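Local coordinates for probable fimbrial chaperone YadV (Escherichia coli K-12, PDB 5GHU), which probably acts as a periplasmic chaperone of the chaperone-usher pathway, folding and delivering pilin subunits for the assembly of Yad fimbriae, at residues A[128-131]-A[132-135]. Sequence-based numbering, arbitrary orientation.
Sequences KGNP and SEAP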
ATOM      1  N   LYS A 128     -18.154   5.425  -5.310  1.00 22.49           N
ATOM      2  CA  LYS A 128     -18.513   6.755  -4.860  1.00 23.12           C
ATOM      3  C   LYS A 128     -17.272   7.537  -4.437  1.00 20.84           C
ATOM      4  O   LYS A 128     -16.408   7.012  -3.747  1.00 23.44           O
ATOM      5  CB  LYS A 128     -19.459   6.619  -3.651  1.00 26.22           C
ATOM      6  CG  LYS A 128     -19.885   7.941  -3.064  1.00 39.54           C
ATOM      7  CD  LYS A 128     -20.634   7.714  -1.755  1.00 50.72           C
ATOM      8  CE  LYS A 128     -21.125   9.043  -1.177  1.00 62.23           C
ATOM      9  NZ  LYS A 128     -19.997   9.967  -0.883  1.00 70.06           N
ATOM     10  N   GLY A 129     -17.211   8.797  -4.846  1.00 23.92           N
ATOM     11  CA  GLY A 129     -16.136   9.622  -4.327  1.00 22.64           C
ATOM     12  C   GLY A 129     -14.826   9.357  -5.048  1.00 22.69           C
ATOM     13  O   GLY A 129     -14.725   8.581  -6.009  1.00 23.08           O
ATOM     14  N   ASN A 130     -13.787  10.005  -4.546  1.00 20.22           N
ATOM     15  CA  ASN A 130     -12.475   9.896  -5.140  1.00 20.65           C
ATOM     16  C   ASN A 130     -11.472   9.382  -4.131  1.00 20.35           C
ATOM     17  O   ASN A 130     -11.499   9.798  -2.973  1.00 20.15           O
ATOM     18  CB  ASN A 130     -12.011  11.263  -5.615  1.00 20.71           C
ATOM     19  CG  ASN A 130     -12.962  11.826  -6.652  1.00 22.70           C
ATOM     20  OD1 ASN A 130     -13.283  11.167  -7.662  1.00 22.48           O
ATOM     21  ND2 ASN A 130     -13.526  12.988  -6.344  1.00 24.58           N
ATOM     22  N   PRO A 131     -10.516   8.559  -4.566  1.00 17.87           N
ATOM     23  CA  PRO A 131      -9.596   7.974  -3.562  1.00 15.69           C
ATOM     24  C   PRO A 131      -8.719   8.991  -2.871  1.00 16.66           C
ATOM     25  O   PRO A 131      -8.398   8.819  -1.670  1.00 18.48           O
ATOM     26  CB  PRO A 131      -8.734   6.961  -4.372  1.00 21.39           C
ATOM     27  CG  PRO A 131      -8.885   7.466  -5.839  1.00 24.25           C
ATOM     28  CD  PRO A 131     -10.346   7.959  -5.906  1.00 19.12           C
ATOM     29  N   SER A 132      -8.342  10.068  -3.521  1.00 17.80           N
ATOM     30  CA  SER A 132      -7.461  11.023  -2.863  0.52 16.89           C
ATOM     31  C   SER A 132      -8.192  11.833  -1.795  1.00 18.52           C
ATOM     32  O   SER A 132      -7.544  12.511  -0.973  1.00 19.32           O
ATOM     33  CB  SER A 132      -6.829  11.955  -3.893  0.52 21.36           C
ATOM     34  OG  SER A 132      -5.876  11.252  -4.695  0.52 22.78           O
ATOM     35  N   GLU A 133      -9.514  11.739  -1.762  1.00 18.53           N
ATOM     36  CA  GLU A 133     -10.317  12.414  -0.764  1.00 17.09           C
ATOM     37  C   GLU A 133     -10.676  11.475   0.422  1.00 18.37           C
ATOM     38  O   GLU A 133     -11.255  11.931   1.428  1.00 19.92           O
ATOM     39  CB  GLU A 133     -11.606  12.959  -1.405  1.00 19.85           C
ATOM     40  CG  GLU A 133     -11.323  14.110  -2.436  1.00 22.90           C
ATOM     41  CD  GLU A 133     -12.561  14.476  -3.253  1.00 28.93           C
ATOM     42  OE1 GLU A 133     -13.669  14.461  -2.715  1.00 34.78           O
ATOM     43  OE2 GLU A 133     -12.409  14.755  -4.441  1.00 31.03           O
ATOM     44  N   ALA A 134     -10.370  10.192   0.284  1.00 17.52           N
ATOM     45  CA  ALA A 134     -10.747   9.282   1.339  1.00 15.10           C
ATOM     46  C   ALA A 134     -10.000   9.599   2.660  1.00 18.07           C
ATOM     47  O   ALA A 134     -10.584   9.434   3.701  1.00 16.64           O
ATOM     48  CB  ALA A 134     -10.480   7.820   0.895  1.00 15.00           C
ATOM     49  N   PRO A 135      -8.739  10.051   2.590  1.00 18.62           N
ATOM     50  CA  PRO A 135      -8.088  10.343   3.890  1.00 17.11           C
ATOM     51  C   PRO A 135      -8.845  11.417   4.648  1.00 18.26           C
ATOM     52  O   PRO A 135      -8.911  11.355   5.903  1.00 17.50           O
ATOM     53  CB  PRO A 135      -6.680  10.823   3.493  1.00 17.74           C
ATOM     54  CG  PRO A 135      -6.407  10.048   2.186  1.00 17.82           C
ATOM     55  CD  PRO A 135      -7.780  10.078   1.460  1.00 17.00           C
TER
HETATM   56  O   HOH W   1     -14.761  11.891  -2.687  1.00 26.52           O
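Asn130 O accepts the backbone N of Glu133 at 3.0 Å, and one residue further on Pro131 O accepts Ala134 N at 3.1 Å. Two successive i to i+3 bonds, with helical backbone angles from Pro131 onward, define a short 3-10 turn leading toward the short, weakly bonded helix that precedes strand 139-143.

The side chains of Asn130 and Glu133 run side by side. Each CG lies anti to its own carbonyl carbon (chi1 -60° in Asn130), and on this turn of the backbone that lets the two groups point in the same direction. Asn130 ND2 then donates to Glu133 OE2 at 2.8 Å, with an N-H...O angle of 160°. The acceptor lies close to the amide plane, yet the carboxylate is met from above its own plane, the two planes being 66° apart. A water bridges the other oxygen to the backbone, 2.8 Å from Glu133 OE1 and 2.8 Å from Asn130 N.

At the far end of the turn, Pro135 CD rests 3.4 Å from Pro131 O, and the Pro135 ring packs on Phe206 and Ile216. The spacing of Asn130 and Glu133 recalls a capping box, but its bonds are absent. Instead Glu133 is tied to Asn130 directly through OE2 and through a water from OE1, which probably restrains the rotation of both groups and steadies the turn where the linker enters the C-terminal immunoglobulin-like domain.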